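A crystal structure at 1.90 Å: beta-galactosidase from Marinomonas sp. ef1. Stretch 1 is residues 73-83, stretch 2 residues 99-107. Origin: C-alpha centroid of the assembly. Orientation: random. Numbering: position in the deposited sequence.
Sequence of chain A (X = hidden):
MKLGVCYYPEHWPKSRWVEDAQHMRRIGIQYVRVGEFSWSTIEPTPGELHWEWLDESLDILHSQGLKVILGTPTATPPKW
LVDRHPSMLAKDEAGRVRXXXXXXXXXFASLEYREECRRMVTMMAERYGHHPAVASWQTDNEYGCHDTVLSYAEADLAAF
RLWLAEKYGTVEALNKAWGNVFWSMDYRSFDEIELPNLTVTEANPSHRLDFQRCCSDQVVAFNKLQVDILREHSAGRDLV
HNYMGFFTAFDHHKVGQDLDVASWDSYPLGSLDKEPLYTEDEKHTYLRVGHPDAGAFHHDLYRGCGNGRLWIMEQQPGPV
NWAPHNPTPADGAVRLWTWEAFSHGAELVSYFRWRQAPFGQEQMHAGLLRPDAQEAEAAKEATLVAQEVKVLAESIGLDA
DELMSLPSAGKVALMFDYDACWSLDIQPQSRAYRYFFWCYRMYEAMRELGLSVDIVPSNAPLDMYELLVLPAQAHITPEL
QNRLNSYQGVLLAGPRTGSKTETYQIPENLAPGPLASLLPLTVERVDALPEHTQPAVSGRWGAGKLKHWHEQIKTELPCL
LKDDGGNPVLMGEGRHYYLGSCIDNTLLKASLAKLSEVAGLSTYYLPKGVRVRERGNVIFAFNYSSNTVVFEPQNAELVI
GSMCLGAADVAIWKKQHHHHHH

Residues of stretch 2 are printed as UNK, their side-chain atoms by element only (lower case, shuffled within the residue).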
# COMPACT_ATOMS: atom_id res chain seq x y z
N PRO A 73 -12.66 50.87 20.07
CA PRO A 73 -11.92 50.72 18.82
C PRO A 73 -10.40 50.53 18.96
O PRO A 73 -9.64 50.79 18.02
CB PRO A 73 -12.23 52.03 18.11
CG PRO A 73 -12.24 53.01 19.22
CD PRO A 73 -12.92 52.30 20.35
N THR A 74 -9.96 50.01 20.10
CA THR A 74 -8.54 50.01 20.47
C THR A 74 -7.68 48.91 19.81
O THR A 74 -6.46 48.92 19.95
CB THR A 74 -8.36 49.96 22.00
OG1 THR A 74 -9.05 48.83 22.53
CG2 THR A 74 -8.91 51.22 22.65
N ALA A 75 -8.31 47.97 19.09
CA ALA A 75 -7.58 46.93 18.36
C ALA A 75 -6.83 47.48 17.16
O ALA A 75 -5.82 46.91 16.76
CB ALA A 75 -8.54 45.84 17.89
N THR A 76 -7.35 48.57 16.59
CA THR A 76 -6.84 49.15 15.36
C THR A 76 -6.69 50.67 15.48
O THR A 76 -7.46 51.42 14.88
CB THR A 76 -7.75 48.79 14.16
OG1 THR A 76 -9.13 48.93 14.52
CG2 THR A 76 -7.51 47.35 13.73
N PRO A 77 -5.68 51.14 16.25
CA PRO A 77 -5.45 52.59 16.33
C PRO A 77 -4.91 53.15 15.00
O PRO A 77 -4.29 52.41 14.23
CB PRO A 77 -4.42 52.73 17.45
CG PRO A 77 -3.69 51.42 17.45
CD PRO A 77 -4.72 50.39 17.09
N PRO A 78 -5.15 54.46 14.73
CA PRO A 78 -4.77 55.01 13.43
C PRO A 78 -3.27 55.25 13.28
O PRO A 78 -2.55 55.32 14.28
CB PRO A 78 -5.53 56.35 13.35
CG PRO A 78 -6.34 56.46 14.59
CD PRO A 78 -5.81 55.46 15.58
N LYS A 79 -2.82 55.43 12.03
CA LYS A 79 -1.40 55.59 11.74
C LYS A 79 -0.80 56.86 12.37
O LYS A 79 0.34 56.84 12.84
CB LYS A 79 -1.15 55.60 10.23
CG LYS A 79 0.32 55.63 9.81
CD LYS A 79 1.19 54.62 10.55
CE LYS A 79 2.37 54.15 9.69
NZ LYS A 79 3.24 55.29 9.26
N TRP A 80 -1.57 57.95 12.40
CA TRP A 80 -1.09 59.17 13.06
C TRP A 80 -0.73 58.92 14.53
O TRP A 80 0.23 59.48 15.05
CB TRP A 80 -2.08 60.34 12.92
CG TRP A 80 -3.42 60.17 13.57
CD1 TRP A 80 -4.59 59.91 12.94
CD2 TRP A 80 -3.74 60.30 14.97
NE1 TRP A 80 -5.62 59.85 13.84
CE2 TRP A 80 -5.13 60.08 15.10
CE3 TRP A 80 -2.99 60.58 16.12
CZ2 TRP A 80 -5.78 60.12 16.33
CZ3 TRP A 80 -3.64 60.62 17.34
CH2 TRP A 80 -5.02 60.39 17.44
N LEU A 81 -1.50 58.06 15.20
CA LEU A 81 -1.26 57.74 16.61
C LEU A 81 -0.00 56.85 16.76
O LEU A 81 0.84 57.10 17.62
CB LEU A 81 -2.51 57.08 17.21
CG LEU A 81 -2.58 56.86 18.73
CD1 LEU A 81 -4.03 56.75 19.19
CD2 LEU A 81 -1.80 55.62 19.17
N VAL A 82 0.12 55.85 15.90
CA VAL A 82 1.33 55.00 15.85
C VAL A 82 2.59 55.85 15.63
O VAL A 82 3.59 55.66 16.33
CB VAL A 82 1.21 53.90 14.74
CG1 VAL A 82 2.54 53.17 14.52
CG2 VAL A 82 0.10 52.90 15.09
N ASP A 83 2.53 56.79 14.69
CA ASP A 83 3.67 57.65 14.39
C ASP A 83 4.06 58.53 15.59
O ASP A 83 5.24 58.81 15.79
CB ASP A 83 3.39 58.53 13.16
CG ASP A 83 3.36 57.75 11.86
OD1 ASP A 83 3.84 56.60 11.81
OD2 ASP A 83 2.84 58.28 10.85
N UNK A 99 4.52 46.11 12.45
CA UNK A 99 4.09 47.44 12.02
C UNK A 99 2.61 47.60 11.71
O UNK A 99 1.86 46.63 11.61
N UNK A 100 2.22 48.87 11.56
CA UNK A 100 0.95 49.28 10.97
C UNK A 100 0.74 48.71 9.56
O UNK A 100 1.71 48.47 8.82
c UNK A 100 0.89 50.81 10.93
c UNK A 100 -0.45 51.38 10.55
c UNK A 100 -1.41 51.67 11.52
c UNK A 100 -0.75 51.65 9.22
c UNK A 100 -2.00 52.17 8.87
c UNK A 100 -2.65 52.19 11.17
c UNK A 100 -2.94 52.44 9.84
N UNK A 101 -0.53 48.57 9.18
CA UNK A 101 -0.95 48.10 7.86
C UNK A 101 -1.91 46.92 7.88
O UNK A 101 -2.42 46.53 6.82
N UNK A 102 -2.11 46.34 9.07
CA UNK A 102 -3.07 45.26 9.30
C UNK A 102 -3.87 45.64 10.56
O UNK A 102 -4.54 46.69 10.55
c UNK A 102 -2.34 43.89 9.40
o UNK A 102 -1.47 43.80 10.53
N UNK A 103 -3.82 44.83 11.61
CA UNK A 103 -4.49 45.15 12.88
C UNK A 103 -3.68 44.64 14.06
O UNK A 103 -2.72 43.89 13.86
n UNK A 103 -8.72 39.16 12.28
c UNK A 103 -7.44 42.55 12.92
n UNK A 103 -9.92 41.08 12.67
n UNK A 103 -7.58 41.12 12.64
c UNK A 103 -6.01 43.05 12.73
c UNK A 103 -8.74 40.46 12.54
c UNK A 103 -5.92 44.56 12.91
N UNK A 104 -4.07 45.07 15.26
CA UNK A 104 -3.45 44.65 16.53
C UNK A 104 -1.98 45.07 16.67
O UNK A 104 -1.18 44.41 17.34
c UNK A 104 -5.21 41.47 17.81
c UNK A 104 -5.12 42.58 20.01
n UNK A 104 -6.37 43.03 19.90
c UNK A 104 -5.09 42.69 16.89
n UNK A 104 -4.57 41.81 19.07
c UNK A 104 -3.63 43.13 16.76
n UNK A 104 -4.42 42.89 21.07
N UNK A 105 -1.66 46.23 16.11
CA UNK A 105 -0.29 46.81 16.12
C UNK A 105 -0.01 47.61 17.40
O UNK A 105 0.14 48.83 17.39
n UNK A 105 -2.89 49.83 14.06
c UNK A 105 -3.11 48.77 13.30
c UNK A 105 -0.04 47.67 14.86
c UNK A 105 -1.74 49.64 14.77
c UNK A 105 -1.24 48.43 14.41
n UNK A 105 -2.14 47.90 13.50
N UNK A 106 0.06 46.89 18.52
CA UNK A 106 0.53 47.44 19.78
C UNK A 106 0.97 46.31 20.70
O UNK A 106 0.50 45.17 20.57
c UNK A 106 -4.08 46.80 20.50
c UNK A 106 -1.86 46.91 22.17
o UNK A 106 -5.26 45.52 22.15
c UNK A 106 -0.55 48.28 20.47
c UNK A 106 -1.80 47.53 20.92
c UNK A 106 -2.93 47.48 20.10
c UNK A 106 -3.01 46.23 22.59
c UNK A 106 -4.12 46.18 21.75
N UNK A 107 1.87 46.63 21.62
CA UNK A 107 2.14 45.75 22.75
C UNK A 107 1.29 46.20 23.93
O UNK A 107 1.17 47.40 24.20
o UNK A 107 3.69 45.03 24.47
c UNK A 107 3.62 45.64 23.17
c UNK A 107 4.33 47.00 23.21

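Position 99 has backbone atoms and nothing more, so it is Gly99; it touches nothing on the first stretch.

Position 100 carries one carbon leading to a ring of six carbons, with no heteroatom. CA-to-CB points toward the first stretch, and the ring lies against Lys79, whose CB and CD sit over one face, while Pro77 O approaches the edge. A six-carbon ring without oxygen is Phe100. Its CE1 is 3.5 Å from Pro77 O, and Lys79 CB stands 3.7 Å from the ring centroid, close to the normal, a CH-pi contact.

Position 101 again has no side chain: Gly101. At phi 127° and psi -9° a CB would be jammed against the carbonyl O of Phe100, so the backbone itself calls for glycine.

Position 102 holds one carbon and one oxygen, and its CA-to-CB bond points away: Ser102.

Position 103 shows three carbons, a nitrogen, then a carbon carrying two more nitrogens, the pattern of arginine. Its CB packs 3.3 Å from Thr76 CG2, but the extended chain of Arg103 leads its guanidinium away.

Position 104 has the same atom pattern but a folded chain: CA-to-CB points away, yet the end comes nearer, and one terminal nitrogen lies 4.1 Å from Ala75 CB. This is Arg104. Its backbone N donates to Ala75 O at 2.9 Å.

Position 105 has one carbon and a five-membered ring of three carbons and two nitrogens, one of them 2.9 Å from Pro77 O. Only histidine fits, and His105 NE2 donates that nearly straight hydrogen bond to Pro77 O.

At position 106 one carbon leads to a six-carbon ring bearing one oxygen; its CA-to-CB bond points toward the first stretch, and the ring meets Ala75 CA at its edge: Tyr106. Its CE2 is 3.2 Å from Thr74 O, and its OH accepts a weak bond from Arg104 NH2 at 3.0 Å.

At position 107 one carbon carries one oxygen and one carbon, out of reach of the first stretch: Thr107.

The contact works by reading backbone carbonyls. The carbonyl of Pro77 is free to accept, and His105 takes it in the plane of its ring; Ala75 O is met by the backbone of Arg104. Phe100 supplies an apolar surface for the start of the helix. Lys79 serves two ends: its carbons cover the Phe100 ring while its NZ leads off to a salt bridge with Asp83 OD1 at 2.9 Å. Val82 CG2 completes the packing, 4.1 Å from Phe100 CD1 and 3.8 Å from His105 CD2.

Stretch 2, residues 99-107: GFGSRRHYT
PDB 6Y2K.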